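Long-range contacts in necrotic enteritis toxin B (Clostridium perfringens, PDB 4I0N), which probably forms beta-barrel pores in host cell membranes, as a secreted toxin with the alpha-hemolysin fold: residues A[58-63]-A[241-246]; A[85-90]-A[168-173]. All coordinates share one frame; numbering follows the deposited sequence.

Contact 1: A[58-63]-A[241-246]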
ATOM      1  N   LEU A  58       2.208  15.085  -1.518  1.00 12.28           N
ATOM      2  CA  LEU A  58       0.973  14.359  -1.266  1.00 12.23           C
ATOM      3  C   LEU A  58       1.232  13.188  -0.314  1.00 12.29           C
ATOM      4  O   LEU A  58       2.272  12.535  -0.385  1.00 12.66           O
ATOM      5  CB  LEU A  58       0.371  13.835  -2.592  1.00 12.58           C
ATOM      6  CG  LEU A  58       0.032  14.888  -3.658  1.00 13.55           C
ATOM      7  CD1 LEU A  58      -0.656  14.238  -4.833  1.00 16.31           C
ATOM      8  CD2 LEU A  58      -0.857  15.976  -3.080  1.00 16.12           C
ATOM      9  N   ASN A  59       0.286  12.921   0.577  1.00 11.46           N
ATOM     10  CA  ASN A  59       0.420  11.811   1.502  1.00 11.80           C
ATOM     11  C   ASN A  59      -0.800  10.920   1.331  1.00 10.72           C
ATOM     12  O   ASN A  59      -1.913  11.395   1.480  1.00 10.50           O
ATOM     13  CB  ASN A  59       0.470  12.347   2.935  1.00 13.20           C
ATOM     14  CG  ASN A  59       0.641  11.239   3.984  1.00 18.04           C
ATOM     15  OD1 ASN A  59       1.619  10.519   3.987  1.00 25.22           O
ATOM     16  ND2 ASN A  59      -0.304  11.143   4.895  1.00 25.29           N
ATOM     17  N   LEU A  60      -0.588   9.652   1.003  1.00 10.15           N
ATOM     18  CA  LEU A  60      -1.690   8.690   0.894  1.00  9.76           C
ATOM     19  C   LEU A  60      -1.720   7.816   2.145  1.00 10.77           C
ATOM     20  O   LEU A  60      -0.696   7.205   2.501  1.00 11.24           O
ATOM     21  CB  LEU A  60      -1.516   7.807  -0.362  1.00  9.36           C
ATOM     22  CG  LEU A  60      -2.442   6.586  -0.400  1.00 10.39           C
ATOM     23  CD1 LEU A  60      -3.915   7.019  -0.514  1.00 12.47           C
ATOM     24  CD2 LEU A  60      -2.067   5.635  -1.562  1.00 10.60           C
ATOM     25  N   GLU A  61      -2.866   7.769   2.827  1.00 10.94           N
ATOM     26  CA  GLU A  61      -3.064   6.822   3.918  1.00 12.01           C
ATOM     27  C   GLU A  61      -4.304   6.042   3.636  1.00 12.31           C
ATOM     28  O   GLU A  61      -5.294   6.586   3.132  1.00 12.36           O
ATOM     29  CB  GLU A  61      -3.302   7.546   5.244  1.00 13.40           C
ATOM     30  CG  GLU A  61      -2.229   8.448   5.664  1.00 16.82           C
ATOM     31  CD  GLU A  61      -2.721   9.314   6.793  1.00 24.40           C
ATOM     32  OE1 GLU A  61      -3.169  10.447   6.518  1.00 25.18           O
ATOM     33  OE2 GLU A  61      -2.729   8.819   7.940  1.00 25.45           O
ATOM     34  N   GLY A  62      -4.288   4.770   3.984  1.00 11.57           N
ATOM     35  CA  GLY A  62      -5.458   3.989   3.664  1.00 11.60           C
ATOM     36  C   GLY A  62      -5.530   2.669   4.367  1.00 10.47           C
ATOM     37  O   GLY A  62      -4.802   2.405   5.331  1.00 10.02           O
ATOM     38  N   PHE A  63      -6.445   1.850   3.883  1.00 10.00           N
ATOM     39  CA  PHE A  63      -6.623   0.539   4.449  1.00  9.76           C
ATOM     40  C   PHE A  63      -7.184  -0.398   3.398  1.00  9.91           C
ATOM     41  O   PHE A  63      -8.119  -0.039   2.664  1.00 10.17           O
ATOM     42  CB  PHE A  63      -7.563   0.581   5.644  1.00 10.27           C
ATOM     43  CG  PHE A  63      -7.665  -0.730   6.356  1.00  9.50           C
ATOM     44  CD1 PHE A  63      -6.609  -1.176   7.175  1.00  9.83           C
ATOM     45  CD2 PHE A  63      -8.775  -1.544   6.183  1.00 11.65           C
ATOM     46  CE1 PHE A  63      -6.698  -2.405   7.831  1.00 12.54           C
ATOM     47  CE2 PHE A  63      -8.871  -2.784   6.846  1.00 12.39           C
ATOM     48  CZ  PHE A  63      -7.823  -3.213   7.665  1.00 10.20           C
ATOM     49  N   VAL A 241      -5.720   6.492  -7.167  1.00  9.49           N
ATOM     50  CA  VAL A 241      -5.157   5.528  -6.209  1.00  9.46           C
ATOM     51  C   VAL A 241      -5.825   4.198  -6.526  1.00  9.52           C
ATOM     52  O   VAL A 241      -7.050   4.115  -6.450  1.00 10.57           O
ATOM     53  CB  VAL A 241      -5.517   5.930  -4.772  1.00  9.29           C
ATOM     54  CG1 VAL A 241      -5.010   4.867  -3.764  1.00  9.49           C
ATOM     55  CG2 VAL A 241      -4.893   7.289  -4.420  1.00  8.95           C
ATOM     56  N   GLU A 242      -5.037   3.189  -6.915  1.00  9.77           N
ATOM     57  CA  GLU A 242      -5.553   1.860  -7.270  1.00  9.49           C
ATOM     58  C   GLU A 242      -5.043   0.884  -6.231  1.00  9.13           C
ATOM     59  O   GLU A 242      -3.838   0.844  -5.951  1.00  9.51           O
ATOM     60  CB  GLU A 242      -5.102   1.392  -8.656  1.00 10.14           C
ATOM     61  CG  GLU A 242      -5.382   2.381  -9.771  1.00 11.42           C
ATOM     62  CD  GLU A 242      -4.813   1.933 -11.100  1.00 14.97           C
ATOM     63  OE1 GLU A 242      -3.963   0.989 -11.146  1.00 12.74           O
ATOM     64  OE2 GLU A 242      -5.226   2.532 -12.117  1.00 14.97           O
ATOM     65  N   TYR A 243      -5.968   0.137  -5.643  1.00  8.81           N
ATOM     66  CA  TYR A 243      -5.625  -0.890  -4.675  1.00  8.20           C
ATOM     67  C   TYR A 243      -6.001  -2.249  -5.248  1.00  8.39           C
ATOM     68  O   TYR A 243      -7.100  -2.434  -5.775  1.00  8.16           O
ATOM     69  CB  TYR A 243      -6.469  -0.704  -3.424  1.00  8.83           C
ATOM     70  CG  TYR A 243      -6.197   0.479  -2.560  1.00  7.99           C
ATOM     71  CD1 TYR A 243      -4.930   1.067  -2.458  1.00  9.96           C
ATOM     72  CD2 TYR A 243      -7.219   0.960  -1.738  1.00  9.75           C
ATOM     73  CE1 TYR A 243      -4.703   2.125  -1.560  1.00 10.55           C
ATOM     74  CE2 TYR A 243      -7.002   1.995  -0.848  1.00 10.81           C
ATOM     75  CZ  TYR A 243      -5.769   2.586  -0.763  1.00 10.40           C
ATOM     76  OH  TYR A 243      -5.629   3.619   0.143  1.00 10.91           O
ATOM     77  N   GLN A 244      -5.100  -3.210  -5.109  1.00  8.77           N
ATOM     78  CA  GLN A 244      -5.332  -4.557  -5.610  1.00 10.10           C
ATOM     79  C   GLN A 244      -4.843  -5.529  -4.555  1.00 10.58           C
ATOM     80  O   GLN A 244      -3.785  -5.323  -3.962  1.00 11.62           O
ATOM     81  CB  GLN A 244      -4.566  -4.698  -6.919  1.00 11.22           C
ATOM     82  CG  GLN A 244      -4.939  -5.832  -7.805  1.00 17.85           C
ATOM     83  CD  GLN A 244      -4.565  -5.499  -9.254  1.00 21.28           C
ATOM     84  OE1 GLN A 244      -3.871  -4.511  -9.521  1.00 27.32           O
ATOM     85  NE2 GLN A 244      -5.029  -6.293 -10.168  1.00 23.43           N
ATOM     86  N   ARG A 245      -5.612  -6.583  -4.291  1.00  9.75           N
ATOM     87  CA  ARG A 245      -5.191  -7.554  -3.308  1.00  8.76           C
ATOM     88  C   ARG A 245      -5.199  -8.920  -3.980  1.00  8.88           C
ATOM     89  O   ARG A 245      -6.248  -9.362  -4.440  1.00  9.98           O
ATOM     90  CB  ARG A 245      -6.134  -7.531  -2.097  1.00  9.66           C
ATOM     91  CG  ARG A 245      -5.573  -8.320  -0.896  1.00  8.63           C
ATOM     92  CD  ARG A 245      -6.613  -8.628   0.190  1.00  9.34           C
ATOM     93  NE  ARG A 245      -7.676  -9.487  -0.343  1.00 10.80           N
ATOM     94  CZ  ARG A 245      -8.970  -9.184  -0.303  1.00 10.42           C
ATOM     95  NH1 ARG A 245      -9.396  -8.081   0.325  1.00  9.77           N
ATOM     96  NH2 ARG A 245      -9.849 -10.016  -0.857  1.00 10.94           N
ATOM     97  N   PHE A 246      -4.032  -9.549  -4.076  1.00  8.42           N
ATOM     98  CA  PHE A 246      -3.906 -10.857  -4.731  1.00  8.96           C
ATOM     99  C   PHE A 246      -3.981 -11.909  -3.656  1.00  8.90           C
ATOM    100  O   PHE A 246      -3.120 -11.963  -2.770  1.00  9.56           O
ATOM    101  CB  PHE A 246      -2.589 -10.965  -5.483  1.00  9.07           C
ATOM    102  CG  PHE A 246      -2.469  -9.973  -6.620  1.00 11.37           C
ATOM    103  CD1 PHE A 246      -3.084 -10.239  -7.842  1.00 15.77           C
ATOM    104  CD2 PHE A 246      -1.760  -8.790  -6.468  1.00 13.06           C
ATOM    105  CE1 PHE A 246      -2.986  -9.327  -8.913  1.00 17.25           C
ATOM    106  CE2 PHE A 246      -1.651  -7.886  -7.522  1.00 14.74           C
ATOM    107  CZ  PHE A 246      -2.270  -8.159  -8.747  1.00 16.59           C
TER
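L60 reaches across from strand 53-65 and meets V241 of strand 236-255 tip to tip, both methyl branches taking part: L60 CD2 lies 3.8 Å from V241 CG1, and L60 CD1 sits 4.0 Å from V241 CG2. CG of L60 stands anti to the backbone N (chi1 168°); both methyls beyond it touch V241, and CD1 also meets the hydroxyl end of Y243. L60 CD1 is 3.9 Å from Y243 OH, while L60 CD2 comes obliquely to the phenol ring, 4.4 Å from Y243 CE1. The two strands belong to different sheets of the beta sandwich in this toxin of the alpha-hemolysin fold. The axes of segments 58-63 and 241-246 approach to 10.2 Å, at 34° between N-to-C directions. No hydrogen bond joins the segments; the contact is made by side chains meeting side chains and, at Y243, the backbone of G62 and F63. Y243 crosses most of the gap: its CG is anti to the carbonyl carbon (chi1 -70°), and the ring carries Y243 OH up to the opposite backbone, 3.5 Å from G62 CA. Y243 OH is hydrogen-bonded to the carbonyl oxygen of K38 in strand 37-47, a neighbour of 53-65, so its polar tip is satisfied within the facing sheet. W37 and A39 of that strand also touch Y243. Further along, F63, whose CB points away, contributes its carbonyl, F63 O lying 4.2 Å from Y243 CE2. L60 also packs on I87 and V89 of strand 76-92, a neighbour of 236-255.

Contact 2: A[85-90]-A[168-173]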
ATOM      1  N   TYR A  85      -0.416  -7.213  -1.491  1.00  7.61           N
ATOM      2  CA  TYR A  85      -1.160  -5.974  -1.689  1.00  7.64           C
ATOM      3  C   TYR A  85      -0.393  -5.081  -2.685  1.00  8.28           C
ATOM      4  O   TYR A  85       0.777  -4.810  -2.487  1.00  9.51           O
ATOM      5  CB  TYR A  85      -1.293  -5.224  -0.379  1.00  7.21           C
ATOM      6  CG  TYR A  85      -2.058  -5.930   0.702  1.00  7.97           C
ATOM      7  CD1 TYR A  85      -3.429  -5.672   0.890  1.00  7.77           C
ATOM      8  CD2 TYR A  85      -1.408  -6.796   1.592  1.00  5.95           C
ATOM      9  CE1 TYR A  85      -4.148  -6.285   1.930  1.00  7.89           C
ATOM     10  CE2 TYR A  85      -2.126  -7.435   2.638  1.00  6.51           C
ATOM     11  CZ  TYR A  85      -3.491  -7.163   2.792  1.00  8.53           C
ATOM     12  OH  TYR A  85      -4.192  -7.760   3.825  1.00  8.27           O
ATOM     13  N   ARG A  86      -1.071  -4.606  -3.727  1.00  8.60           N
ATOM     14  CA  ARG A  86      -0.472  -3.687  -4.692  1.00  8.46           C
ATOM     15  C   ARG A  86      -1.142  -2.323  -4.612  1.00  9.00           C
ATOM     16  O   ARG A  86      -2.391  -2.218  -4.610  1.00  8.64           O
ATOM     17  CB  ARG A  86      -0.604  -4.214  -6.110  1.00  8.72           C
ATOM     18  CG  ARG A  86       0.051  -3.255  -7.138  1.00  8.82           C
ATOM     19  CD  ARG A  86       0.132  -3.914  -8.511  1.00  9.97           C
ATOM     20  NE  ARG A  86       1.096  -5.005  -8.493  1.00 11.73           N
ATOM     21  CZ  ARG A  86       1.324  -5.839  -9.507  1.00 15.27           C
ATOM     22  NH1 ARG A  86       0.658  -5.719 -10.646  1.00 16.28           N
ATOM     23  NH2 ARG A  86       2.231  -6.804  -9.376  1.00 13.75           N
ATOM     24  N   ILE A  87      -0.314  -1.285  -4.546  1.00  8.54           N
ATOM     25  CA  ILE A  87      -0.822   0.088  -4.460  1.00  9.70           C
ATOM     26  C   ILE A  87      -0.228   0.828  -5.648  1.00  9.69           C
ATOM     27  O   ILE A  87       0.986   0.890  -5.794  1.00  9.42           O
ATOM     28  CB  ILE A  87      -0.427   0.767  -3.114  1.00 10.26           C
ATOM     29  CG1 ILE A  87      -1.214   0.156  -1.939  1.00 12.35           C
ATOM     30  CG2 ILE A  87      -0.677   2.305  -3.151  1.00 12.36           C
ATOM     31  CD1 ILE A  87      -0.569  -1.037  -1.296  1.00 18.99           C
ATOM     32  N   ASN A  88      -1.092   1.387  -6.495  1.00  9.59           N
ATOM     33  CA  ASN A  88      -0.623   2.205  -7.607  1.00 10.22           C
ATOM     34  C   ASN A  88      -1.123   3.621  -7.369  1.00 10.43           C
ATOM     35  O   ASN A  88      -2.294   3.819  -7.009  1.00  9.54           O
ATOM     36  CB  ASN A  88      -1.181   1.723  -8.941  1.00 10.34           C
ATOM     37  CG  ASN A  88      -0.809   0.292  -9.278  1.00 13.82           C
ATOM     38  OD1 ASN A  88       0.261  -0.205  -8.935  1.00 13.77           O
ATOM     39  ND2 ASN A  88      -1.705  -0.378  -9.976  1.00 17.67           N
ATOM     40  N   VAL A  89      -0.245   4.596  -7.568  1.00  9.13           N
ATOM     41  CA  VAL A  89      -0.663   5.976  -7.522  1.00  9.46           C
ATOM     42  C   VAL A  89      -0.297   6.571  -8.887  1.00 10.25           C
ATOM     43  O   VAL A  89       0.876   6.603  -9.252  1.00 10.38           O
ATOM     44  CB  VAL A  89       0.016   6.733  -6.358  1.00  9.79           C
ATOM     45  CG1 VAL A  89      -0.417   8.172  -6.357  1.00 10.48           C
ATOM     46  CG2 VAL A  89      -0.347   6.093  -4.994  1.00  8.80           C
ATOM     47  N   LYS A  90      -1.302   7.016  -9.640  1.00 10.31           N
ATOM     48  CA  LYS A  90      -1.093   7.504 -10.995  1.00 11.08           C
ATOM     49  C   LYS A  90      -1.409   8.979 -11.048  1.00 11.30           C
ATOM     50  O   LYS A  90      -2.347   9.426 -10.415  1.00 10.51           O
ATOM     51  CB  LYS A  90      -1.975   6.762 -12.006  1.00 12.11           C
ATOM     52  CG  LYS A  90      -1.596   5.290 -12.171  1.00 13.89           C
ATOM     53  CD  LYS A  90      -2.588   4.605 -13.101  1.00 18.26           C
ATOM     54  CE  LYS A  90      -2.255   3.134 -13.280  1.00 20.16           C
ATOM     55  NZ  LYS A  90      -3.327   2.455 -14.087  1.00 20.77           N
ATOM     56  N   TRP A 168       3.804   0.020  -5.672  1.00  9.65           N
ATOM     57  CA  TRP A 168       4.430  -0.762  -4.614  1.00  9.68           C
ATOM     58  C   TRP A 168       3.712  -2.092  -4.460  1.00 10.36           C
ATOM     59  O   TRP A 168       2.483  -2.129  -4.436  1.00  9.73           O
ATOM     60  CB  TRP A 168       4.325  -0.047  -3.278  1.00  9.86           C
ATOM     61  CG  TRP A 168       5.037   1.271  -3.200  1.00  9.36           C
ATOM     62  CD1 TRP A 168       6.330   1.485  -2.807  1.00 10.25           C
ATOM     63  CD2 TRP A 168       4.493   2.556  -3.517  1.00 10.53           C
ATOM     64  NE1 TRP A 168       6.629   2.830  -2.858  1.00 10.91           N
ATOM     65  CE2 TRP A 168       5.518   3.512  -3.289  1.00  9.85           C
ATOM     66  CE3 TRP A 168       3.233   2.998  -3.967  1.00 10.78           C
ATOM     67  CZ2 TRP A 168       5.319   4.896  -3.468  1.00  9.60           C
ATOM     68  CZ3 TRP A 168       3.047   4.371  -4.182  1.00  8.59           C
ATOM     69  CH2 TRP A 168       4.077   5.301  -3.922  1.00  8.26           C
ATOM     70  N   ASP A 169       4.483  -3.171  -4.364  1.00 10.13           N
ATOM     71  CA  ASP A 169       3.948  -4.453  -3.924  1.00 10.10           C
ATOM     72  C   ASP A 169       4.370  -4.689  -2.495  1.00  9.79           C
ATOM     73  O   ASP A 169       5.555  -4.577  -2.166  1.00  9.38           O
ATOM     74  CB  ASP A 169       4.473  -5.589  -4.802  1.00 10.76           C
ATOM     75  CG  ASP A 169       3.700  -5.737  -6.078  1.00 14.08           C
ATOM     76  OD1 ASP A 169       2.668  -5.049  -6.245  1.00 15.30           O
ATOM     77  OD2 ASP A 169       4.117  -6.548  -6.920  1.00 16.38           O
ATOM     78  N   ILE A 170       3.393  -4.986  -1.653  1.00  9.29           N
ATOM     79  CA  ILE A 170       3.673  -5.404  -0.289  1.00  9.80           C
ATOM     80  C   ILE A 170       3.381  -6.900  -0.304  1.00  9.50           C
ATOM     81  O   ILE A 170       2.214  -7.334  -0.345  1.00  9.63           O
ATOM     82  CB  ILE A 170       2.868  -4.601   0.759  1.00 10.46           C
ATOM     83  CG1 ILE A 170       3.383  -3.151   0.822  1.00 12.01           C
ATOM     84  CG2 ILE A 170       2.950  -5.267   2.157  1.00 10.98           C
ATOM     85  CD1 ILE A 170       2.895  -2.270  -0.305  1.00 13.78           C
ATOM     86  N   LYS A 171       4.463  -7.678  -0.320  1.00  8.43           N
ATOM     87  CA  LYS A 171       4.384  -9.081  -0.699  1.00  8.81           C
ATOM     88  C   LYS A 171       4.818  -9.971   0.457  1.00  8.21           C
ATOM     89  O   LYS A 171       5.783  -9.692   1.148  1.00  8.29           O
ATOM     90  CB  LYS A 171       5.280  -9.357  -1.925  1.00  9.24           C
ATOM     91  CG  LYS A 171       5.182 -10.777  -2.468  1.00 10.54           C
ATOM     92  CD  LYS A 171       6.055 -10.896  -3.761  1.00 14.71           C
ATOM     93  CE  LYS A 171       6.083 -12.333  -4.323  1.00 14.95           C
ATOM     94  NZ  LYS A 171       4.742 -12.815  -4.832  1.00 16.21           N
ATOM     95  N   PHE A 172       4.109 -11.072   0.629  1.00  8.18           N
ATOM     96  CA  PHE A 172       4.378 -11.978   1.721  1.00  8.35           C
ATOM     97  C   PHE A 172       5.777 -12.568   1.561  1.00  8.55           C
ATOM     98  O   PHE A 172       6.211 -12.903   0.433  1.00  9.62           O
ATOM     99  CB  PHE A 172       3.331 -13.095   1.707  1.00  8.41           C
ATOM    100  CG  PHE A 172       3.533 -14.108   2.796  1.00  9.58           C
ATOM    101  CD1 PHE A 172       3.204 -13.802   4.111  1.00 10.43           C
ATOM    102  CD2 PHE A 172       4.053 -15.376   2.492  1.00 11.22           C
ATOM    103  CE1 PHE A 172       3.398 -14.750   5.133  1.00 12.99           C
ATOM    104  CE2 PHE A 172       4.252 -16.318   3.493  1.00 10.09           C
ATOM    105  CZ  PHE A 172       3.914 -16.001   4.821  1.00 11.86           C
ATOM    106  N   VAL A 173       6.478 -12.697   2.680  1.00  7.83           N
ATOM    107  CA  VAL A 173       7.813 -13.276   2.690  1.00  9.30           C
ATOM    108  C   VAL A 173       7.762 -14.680   3.291  1.00  9.20           C
ATOM    109  O   VAL A 173       7.971 -15.660   2.582  1.00  9.84           O
ATOM    110  CB  VAL A 173       8.825 -12.397   3.493  1.00  9.01           C
ATOM    111  CG1 VAL A 173      10.181 -13.091   3.581  1.00 10.47           C
ATOM    112  CG2 VAL A 173       8.989 -11.011   2.823  1.00  9.50           C
TER
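R86 runs alongside D169, both side chains pointing the same way from a non-hydrogen-bonded antiparallel pair. CB of R86 already lies 3.4 Å from D169 OD1, and CG, anti to the backbone N (chi1 -179°), is 3.3 Å from the same oxygen. R86 CD follows at 3.6 Å from D169 OD1, and the chain then bends at chi3 (-69°). R86 NE gives D169 OD1 a nearly straight bond of 2.7 Å, and R86 NH2 reaches D169 OD2 at 3.1 Å. This is the side-on, two-nitrogen grip: each carboxylate oxygen uses its syn lone pair, and guanidinium and carboxylate planes lie within 12° of each other. On either side of the pair, strands 76-92 and 165-172 are stitched by backbone bonds, two between Y85 and I170 and two between I87 and W168. These residues project from the other face of the sheet, into the interior of the sandwich. There I87 CD1 meets I170 CD1, and V89 CG2 comes in plane to the edge of the W168 indole, 3.9 Å from W168 CZ3. The indole NE1 is hydrogen-bonded to the carbonyl oxygen of P105, and Y85 OH to that of L215. R159 of the adjacent strand 154-162 brings a second positive charge close to R86 and makes a weak, long ion pair with D169, so the carboxylate probably offsets both arginines and would be expected to remain ionised.

How the contacts relate
Strands 76-92 and 236-255 are neighbours in one sheet, so the two contacts lie side by side, centres about 8 Å apart, with contact 2 nested in the chain loop closed by contact 1. Contact 2 is buried and joins strands within that sheet, covering 400 Å² through backbone bonds, a partly exposed ion pair on one face and apolar packing on the other. Contact 1, only partly buried, with E61 exposed, faces the second sheet and covers 186 Å² by apolar packing and a phenol against backbone. I87 belongs to both settings, its CG1 packing on Y243 CD1. On the face bearing R86, the salt bridge from K90 NZ to E242 OE2 (2.7 Å) ties segment 85-90 to segment 241-246.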